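Local structure of hydrolase, isochorismatase family (Pseudomonas putida KT2440, 4H17) at residues S25-D30 / L124-C129; G63-H68 / Q119-L124. The protein is probably a hydrolase of the isochorismatase family, built on a Rossmann-like fold. One frame throughout, in Å; residues are numbered along the deposited sequence.

Interaction 1 of 2, residues S25-D30 / L124-C129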
ATOM      1  N   SER A  25      18.619  -5.508   9.305  1.00 16.07           N
ATOM      2  CA  SER A  25      19.071  -5.532   7.896  1.00 17.88           C
ATOM      3  C   SER A  25      18.597  -4.216   7.252  1.00 18.58           C
ATOM      4  O   SER A  25      17.453  -3.789   7.467  1.00 17.66           O
ATOM      5  CB  SER A  25      18.472  -6.678   7.122  1.00 16.06           C
ATOM      6  OG  SER A  25      18.818  -7.993   7.605  1.00 17.81           O
ATOM      7  N   LEU A  26      19.463  -3.570   6.462  1.00 14.81           N
ATOM      8  CA  LEU A  26      19.142  -2.284   5.808  1.00 14.37           C
ATOM      9  C   LEU A  26      18.784  -2.557   4.346  1.00 13.90           C
ATOM     10  O   LEU A  26      19.500  -3.283   3.650  1.00 14.13           O
ATOM     11  CB  LEU A  26      20.318  -1.326   5.824  1.00 13.41           C
ATOM     12  CG  LEU A  26      20.178   0.002   5.055  1.00 14.38           C
ATOM     13  CD1 LEU A  26      19.081   0.896   5.618  1.00 16.20           C
ATOM     14  CD2 LEU A  26      21.502   0.730   5.063  1.00 14.97           C
ATOM     15  N   ILE A  27      17.647  -2.047   3.918  1.00 10.55           N
ATOM     16  CA  ILE A  27      17.145  -2.191   2.540  1.00 10.54           C
ATOM     17  C   ILE A  27      16.972  -0.822   1.897  1.00 10.35           C
ATOM     18  O   ILE A  27      16.230   0.020   2.406  1.00 12.42           O
ATOM     19  CB  ILE A  27      15.800  -2.953   2.468  1.00 12.11           C
ATOM     20  CG1 ILE A  27      15.874  -4.310   3.217  1.00 16.15           C
ATOM     21  CG2 ILE A  27      15.374  -3.137   0.998  1.00 13.09           C
ATOM     22  CD1 ILE A  27      14.567  -5.053   3.361  1.00 15.44           C
ATOM     23  N   ILE A  28      17.685  -0.606   0.776  1.00 11.51           N
ATOM     24  CA  ILE A  28      17.615   0.652   0.043  1.00 12.78           C
ATOM     25  C   ILE A  28      16.888   0.368  -1.268  1.00 12.86           C
ATOM     26  O   ILE A  28      17.388  -0.361  -2.128  1.00 12.89           O
ATOM     27  CB  ILE A  28      19.007   1.220  -0.273  1.00 15.35           C
ATOM     28  CG1 ILE A  28      19.810   1.357   1.018  1.00 17.43           C
ATOM     29  CG2 ILE A  28      18.883   2.579  -0.982  1.00 15.59           C
ATOM     30  CD1 ILE A  28      21.238   1.779   0.820  1.00 23.55           C
ATOM     31  N   ILE A  29      15.717   0.962  -1.417  1.00 11.29           N
ATOM     32  CA  ILE A  29      14.835   0.687  -2.568  1.00 11.50           C
ATOM     33  C   ILE A  29      14.979   1.751  -3.647  1.00 10.96           C
ATOM     34  O   ILE A  29      14.675   2.953  -3.447  1.00 11.00           O
ATOM     35  CB  ILE A  29      13.384   0.573  -2.097  1.00  9.73           C
ATOM     36  CG1 ILE A  29      13.228  -0.616  -1.147  1.00 10.59           C
ATOM     37  CG2 ILE A  29      12.438   0.430  -3.268  1.00  9.20           C
ATOM     38  CD1 ILE A  29      11.869  -0.778  -0.488  1.00 11.30           C
ATOM     39  N   ASP A  30      15.496   1.331  -4.809  1.00 10.14           N
ATOM     40  CA  ASP A  30      15.389   2.085  -6.040  1.00 12.35           C
ATOM     41  C   ASP A  30      16.175   3.393  -6.034  1.00 12.12           C
ATOM     42  O   ASP A  30      15.668   4.400  -6.498  1.00 11.45           O
ATOM     43  CB  ASP A  30      13.919   2.345  -6.420  1.00 13.95           C
ATOM     44  CG  ASP A  30      13.109   1.052  -6.624  1.00 12.35           C
ATOM     45  OD1 ASP A  30      13.694  -0.029  -6.916  1.00 13.13           O
ATOM     46  OD2 ASP A  30      11.861   1.174  -6.537  1.00 14.38           O
ATOM     47  N   LEU A 124      14.534 -10.201  11.920  1.00 22.46           N
ATOM     48  CA  LEU A 124      13.146  -9.797  11.743  1.00 21.94           C
ATOM     49  C   LEU A 124      12.998  -8.288  11.567  1.00 20.54           C
ATOM     50  O   LEU A 124      12.033  -7.870  10.942  1.00 19.99           O
ATOM     51  CB  LEU A 124      12.290 -10.279  12.919  1.00 24.77           C
ATOM     52  CG  LEU A 124      12.004 -11.788  12.926  1.00 26.34           C
ATOM     53  CD1 LEU A 124      11.202 -12.163  14.173  1.00 25.74           C
ATOM     54  CD2 LEU A 124      11.254 -12.239  11.675  1.00 27.24           C
ATOM     55  N   ASP A 125      13.965  -7.501  12.066  1.00 19.11           N
ATOM     56  CA  ASP A 125      13.967  -6.039  11.933  1.00 13.87           C
ATOM     57  C   ASP A 125      14.639  -5.523  10.652  1.00 13.95           C
ATOM     58  O   ASP A 125      15.824  -5.718  10.388  1.00 15.81           O
ATOM     59  CB  ASP A 125      14.637  -5.331  13.123  1.00 17.25           C
ATOM     60  CG  ASP A 125      13.816  -5.385  14.417  1.00 24.04           C
ATOM     61  OD1 ASP A 125      12.726  -4.786  14.458  1.00 29.04           O
ATOM     62  OD2 ASP A 125      14.296  -5.875  15.445  1.00 25.63           O
ATOM     63  N   LEU A 126      13.833  -4.806   9.887  1.00 13.42           N
ATOM     64  CA  LEU A 126      14.234  -4.213   8.624  1.00 12.41           C
ATOM     65  C   LEU A 126      14.142  -2.708   8.709  1.00 13.69           C
ATOM     66  O   LEU A 126      13.139  -2.161   9.126  1.00 13.59           O
ATOM     67  CB  LEU A 126      13.342  -4.689   7.477  1.00 12.92           C
ATOM     68  CG  LEU A 126      13.061  -6.189   7.331  1.00 13.80           C
ATOM     69  CD1 LEU A 126      12.096  -6.426   6.180  1.00 12.42           C
ATOM     70  CD2 LEU A 126      14.339  -7.007   7.211  1.00 14.72           C
ATOM     71  N   ILE A 127      15.218  -2.046   8.302  1.00 13.08           N
ATOM     72  CA  ILE A 127      15.238  -0.610   8.126  1.00 14.54           C
ATOM     73  C   ILE A 127      15.125  -0.388   6.612  1.00 13.70           C
ATOM     74  O   ILE A 127      15.942  -0.926   5.836  1.00 14.50           O
ATOM     75  CB  ILE A 127      16.504   0.043   8.713  1.00 13.42           C
ATOM     76  CG1 ILE A 127      16.535  -0.184  10.234  1.00 13.05           C
ATOM     77  CG2 ILE A 127      16.541   1.527   8.374  1.00 13.87           C
ATOM     78  CD1 ILE A 127      17.874   0.036  10.877  1.00 14.71           C
ATOM     79  N   VAL A 128      14.094   0.361   6.227  1.00 11.49           N
ATOM     80  CA  VAL A 128      13.733   0.589   4.849  1.00 11.15           C
ATOM     81  C   VAL A 128      13.774   2.043   4.425  1.00 12.40           C
ATOM     82  O   VAL A 128      13.273   2.924   5.126  1.00 12.75           O
ATOM     83  CB  VAL A 128      12.321   0.032   4.578  1.00 13.27           C
ATOM     84  CG1 VAL A 128      11.928   0.188   3.129  1.00 12.14           C
ATOM     85  CG2 VAL A 128      12.168  -1.421   4.983  1.00 13.77           C
ATOM     86  N   CYS A 129      14.390   2.295   3.272  1.00 11.89           N
ATOM     87  CA  CYS A 129      14.401   3.628   2.730  1.00 12.76           C
ATOM     88  C   CYS A 129      14.301   3.514   1.208  1.00 12.23           C
ATOM     89  O   CYS A 129      14.365   2.401   0.684  1.00 12.39           O
ATOM     90  CB  CYS A 129      15.672   4.360   3.167  1.00 15.48           C
ATOM     91  SG  CYS A 129      17.210   3.605   2.595  1.00 14.85           S
TER

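Interaction 2 of 2, residues G63-H68 / Q119-L124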
ATOM      1  N   GLY A  63      28.997  -3.031  10.189  1.00 19.87           N
ATOM      2  CA  GLY A  63      28.979  -4.378   9.593  1.00 19.39           C
ATOM      3  C   GLY A  63      27.621  -5.024   9.392  1.00 19.79           C
ATOM      4  O   GLY A  63      27.493  -6.259   9.475  1.00 22.44           O
ATOM      5  N   ARG A  64      26.597  -4.220   9.143  1.00 14.50           N
ATOM      6  CA  ARG A  64      25.233  -4.732   8.994  1.00 15.32           C
ATOM      7  C   ARG A  64      24.977  -5.208   7.543  1.00 13.44           C
ATOM      8  O   ARG A  64      25.597  -4.717   6.621  1.00 16.32           O
ATOM      9  CB  ARG A  64      24.218  -3.645   9.324  1.00 16.33           C
ATOM     10  CG  ARG A  64      24.478  -2.948  10.650  1.00 18.46           C
ATOM     11  CD  ARG A  64      24.595  -3.917  11.804  1.00 16.42           C
ATOM     12  NE  ARG A  64      23.471  -4.851  11.796  1.00 17.35           N
ATOM     13  CZ  ARG A  64      23.512  -6.116  12.222  1.00 18.07           C
ATOM     14  NH1 ARG A  64      24.600  -6.639  12.767  1.00 22.10           N
ATOM     15  NH2 ARG A  64      22.428  -6.871  12.153  1.00 21.68           N
ATOM     16  N   PRO A  65      24.024  -6.141   7.373  1.00 13.99           N
ATOM     17  CA  PRO A  65      23.586  -6.580   6.046  1.00 14.31           C
ATOM     18  C   PRO A  65      22.911  -5.462   5.332  1.00 12.50           C
ATOM     19  O   PRO A  65      22.078  -4.743   5.955  1.00 13.36           O
ATOM     20  CB  PRO A  65      22.611  -7.721   6.361  1.00 15.37           C
ATOM     21  CG  PRO A  65      22.896  -8.122   7.754  1.00 14.81           C
ATOM     22  CD  PRO A  65      23.284  -6.842   8.441  1.00 14.92           C
ATOM     23  N   ILE A  66      23.273  -5.278   4.052  1.00 12.59           N
ATOM     24  CA  ILE A  66      22.719  -4.211   3.270  1.00 12.46           C
ATOM     25  C   ILE A  66      22.221  -4.767   1.946  1.00 12.83           C
ATOM     26  O   ILE A  66      22.962  -5.461   1.226  1.00 14.03           O
ATOM     27  CB  ILE A  66      23.779  -3.124   2.967  1.00 14.16           C
ATOM     28  CG1 ILE A  66      24.345  -2.545   4.275  1.00 14.41           C
ATOM     29  CG2 ILE A  66      23.228  -2.053   2.034  1.00 14.74           C
ATOM     30  CD1 ILE A  66      25.632  -1.755   4.105  1.00 20.65           C
ATOM     31  N   ILE A  67      20.977  -4.446   1.643  1.00 11.83           N
ATOM     32  CA  ILE A  67      20.291  -4.923   0.412  1.00 11.34           C
ATOM     33  C   ILE A  67      19.874  -3.736  -0.437  1.00 11.87           C
ATOM     34  O   ILE A  67      19.180  -2.820   0.033  1.00 14.35           O
ATOM     35  CB  ILE A  67      19.048  -5.716   0.747  1.00 13.34           C
ATOM     36  CG1 ILE A  67      19.419  -6.958   1.548  1.00 14.51           C
ATOM     37  CG2 ILE A  67      18.286  -5.999  -0.537  1.00 13.82           C
ATOM     38  CD1 ILE A  67      18.245  -7.704   2.169  1.00 16.57           C
ATOM     39  N   HIS A  68      20.381  -3.683  -1.657  1.00 12.73           N
ATOM     40  CA  HIS A  68      20.008  -2.675  -2.631  1.00 12.43           C
ATOM     41  C   HIS A  68      19.033  -3.289  -3.646  1.00 11.82           C
ATOM     42  O   HIS A  68      19.319  -4.335  -4.259  1.00 13.22           O
ATOM     43  CB  HIS A  68      21.235  -2.188  -3.405  1.00 10.98           C
ATOM     44  CG  HIS A  68      22.382  -1.751  -2.554  1.00 11.11           C
ATOM     45  ND1 HIS A  68      22.643  -0.420  -2.307  1.00 11.85           N
ATOM     46  CD2 HIS A  68      23.351  -2.446  -1.923  1.00 11.81           C
ATOM     47  CE1 HIS A  68      23.714  -0.322  -1.537  1.00 12.78           C
ATOM     48  NE2 HIS A  68      24.174  -1.536  -1.304  1.00 16.01           N
ATOM     49  N   GLN A 119      15.538 -14.368   5.201  1.00 16.49           N
ATOM     50  CA  GLN A 119      15.564 -15.560   6.085  1.00 17.08           C
ATOM     51  C   GLN A 119      17.001 -15.955   6.435  1.00 17.30           C
ATOM     52  O   GLN A 119      17.351 -16.137   7.602  1.00 15.83           O
ATOM     53  CB  GLN A 119      14.798 -16.718   5.452  1.00 17.87           C
ATOM     54  CG  GLN A 119      13.311 -16.495   5.523  1.00 18.62           C
ATOM     55  CD  GLN A 119      12.532 -17.561   4.780  1.00 26.87           C
ATOM     56  OE1 GLN A 119      12.870 -17.922   3.658  1.00 31.71           O
ATOM     57  NE2 GLN A 119      11.500 -18.078   5.410  1.00 26.36           N
ATOM     58  N   GLU A 120      17.841 -15.996   5.408  1.00 13.82           N
ATOM     59  CA  GLU A 120      19.218 -16.325   5.564  1.00 16.81           C
ATOM     60  C   GLU A 120      19.965 -15.351   6.467  1.00 17.19           C
ATOM     61  O   GLU A 120      20.893 -15.744   7.224  1.00 15.89           O
ATOM     62  CB  GLU A 120      19.844 -16.297   4.191  1.00 18.39           C
ATOM     63  CG  GLU A 120      21.220 -16.895   4.126  1.00 22.83           C
ATOM     64  CD  GLU A 120      21.741 -16.970   2.703  1.00 27.72           C
ATOM     65  OE1 GLU A 120      21.134 -16.342   1.826  1.00 35.62           O
ATOM     66  OE2 GLU A 120      22.729 -17.677   2.481  1.00 32.55           O
ATOM     67  N   LEU A 121      19.587 -14.081   6.392  1.00 16.48           N
ATOM     68  CA  LEU A 121      20.245 -13.057   7.179  1.00 15.09           C
ATOM     69  C   LEU A 121      19.801 -13.103   8.653  1.00 15.39           C
ATOM     70  O   LEU A 121      20.534 -12.698   9.552  1.00 15.53           O
ATOM     71  CB  LEU A 121      19.962 -11.694   6.616  1.00 16.54           C
ATOM     72  CG  LEU A 121      20.897 -11.186   5.508  1.00 13.77           C
ATOM     73  CD1 LEU A 121      21.321 -12.297   4.566  1.00 13.99           C
ATOM     74  CD2 LEU A 121      20.344 -10.020   4.720  1.00 18.07           C
ATOM     75  N   GLY A 122      18.620 -13.651   8.903  1.00 16.12           N
ATOM     76  CA  GLY A 122      18.232 -13.932  10.259  1.00 14.98           C
ATOM     77  C   GLY A 122      17.608 -12.821  11.066  1.00 17.71           C
ATOM     78  O   GLY A 122      17.300 -13.062  12.219  1.00 19.30           O
ATOM     79  N   HIS A 123      17.424 -11.629  10.497  0.60 15.27           N
ATOM     80  CA  HIS A 123      16.823 -10.493  11.253  0.60 14.77           C
ATOM     81  C   HIS A 123      15.387 -10.224  10.898  0.60 18.43           C
ATOM     82  O   HIS A 123      15.048 -10.022   9.732  0.60 16.83           O
ATOM     83  CB  HIS A 123      17.653  -9.219  11.057  0.60 15.00           C
ATOM     84  CG  HIS A 123      19.081  -9.407  11.412  0.60 18.74           C
ATOM     85  ND1 HIS A 123      19.492  -9.641  12.705  0.60 16.82           N
ATOM     86  CD2 HIS A 123      20.195  -9.411  10.649  0.60 15.52           C
ATOM     87  CE1 HIS A 123      20.802  -9.798  12.722  0.60 16.43           C
ATOM     88  NE2 HIS A 123      21.253  -9.667  11.485  0.60 17.06           N
ATOM     89  N   LEU A 124      14.534 -10.201  11.920  1.00 22.46           N
ATOM     90  CA  LEU A 124      13.146  -9.797  11.743  1.00 21.94           C
ATOM     91  C   LEU A 124      12.998  -8.288  11.567  1.00 20.54           C
ATOM     92  O   LEU A 124      12.033  -7.870  10.942  1.00 19.99           O
ATOM     93  CB  LEU A 124      12.290 -10.279  12.919  1.00 24.77           C
ATOM     94  CG  LEU A 124      12.004 -11.788  12.926  1.00 26.34           C
ATOM     95  CD1 LEU A 124      11.202 -12.163  14.173  1.00 25.74           C
ATOM     96  CD2 LEU A 124      11.254 -12.239  11.675  1.00 27.24           C
TER

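Interaction 1 of 2, residues S25-D30 / L124-C129
Leu26 holds CG anti to the backbone N (chi1 174°), and chi2 of 63° turns CD1 to meet Ile127 CG2 at 3.8 Å, close also to the carbonyl O of Ile127. Cys129 has SG between its backbone N and its carbonyl carbon (chi1 62°). The sulfur sits 3.8 Å from Ile28 CG1, with CB and CG2 of Ile28 only slightly farther away. Leu26, Ile28, Ile127 and Cys129 share one face of the sheet, where helix 45-61 packs on Leu26, Ile28 and Cys129.

The other face carries Ser25, Ile27, Leu126 and Val128. Here Ile27 CD1 meets Leu126 CD1 at 4.0 Å. Next to Ser25, Leu126 CD2 lies against the serine CB. Past the last paired residues, Ile29 CD1 reaches back to Val128 CG1 at 3.7 Å. Both of these side chains also touch helix 133-146.

The two strands are adjacent and parallel in the central sheet of the Rossmann-like fold. Ser25, Leu26, Ile27 and Ile28 pair with Leu126, Ile127, Val128 and Cys129. Five backbone bonds join them. The Ile27 N to Ile127 O bond is 2.8 Å long. At the far end, Ile29 N donates to Cys129 O at 2.9 Å. Leu26 CA adds a CA-H...O contact to Ile127 O, and Val128 CA does the same to Ile27 O.

Asp125, at the start of its strand, turns its carboxylate away to a salt bridge with Arg150. The chemistry is therefore divided. Five backbone bonds satisfy the groups that face the seam; Leu26 and Ile28 bond to Pro65, Ile67 and Val69 on the other side. Mostly aliphatic groups pack on the two faces, with the Cys129 sulfur on the one and Ser25 on the other, consistent with a water-poor sheet interior.

Interaction 2 of 2, residues G63-H68 / Q119-L124
This is a side-chain contact near the surface of the Rossmann-like fold, between the residues leading into strand 66-71, with Ile67 of the strand, and the C-terminal end of helix 114-121 with the turn after it. Pro65 and Leu121 form its apolar part. Leu121 CD2 touches Pro65 CB at 3.6 Å, and Leu121 CG is a little farther from the same carbon. Ile67, two residues along and buried, brings CD1 to 4.0 Å from Leu121 CD2. The Ile67 and Leu121 side chains cross obliquely. Ile67 also packs on Leu114 and Leu118 of the same helix, extending the apolar contact back along it.

Both segments include the point where a helix stops: Gly63 after helix 45-61, in a Schellman motif with positive phi, and Gly122 after helix 114-121, also with positive phi. His123 then turns toward Arg64 and Pro65. Ser25 of strand 24-29 touches Pro65, Leu121 and His123.

The Arg64 chain is bent at chi2 (-54°) and chi3 (-49°). The guanidinium comes edge-on, with NH2 over one face of the His123 ring, the two planes 66° apart. Arg64 NH2 has a hydrogen bond to Ala24 O. In the His123 conformer described, one of two, the same nitrogen lies provisionally 3.1 Å from His123 NE2 and 3.4 Å from His123 CE1, while Pro65 CG sits at the ring edge, 4.2 Å from His123 CD2.

How the interactions relate
From the N terminus, the chain first runs through strand 24-29. It then passes helix 45-61 and enters strand 66-71 by way of residues 63-65. Strand 99-103 follows, then helix 114-121, whose end closes the loop of interaction 2. A few residues later strand 125-131 pairs with 24-29 and closes the longer loop of interaction 1. Interaction 2 is thus nested inside interaction 1; the segments overlap at Leu124, which makes neither contact. Strand 24-29 lies between strands 66-71 and 125-131 in the sheet. Leu26 O and Ile28 N probably bond to Ile67, linking the contacts directly. Interaction 1 joins two sheet strands, and interaction 2 ties a helix end to strand 66-71 and the residues before it.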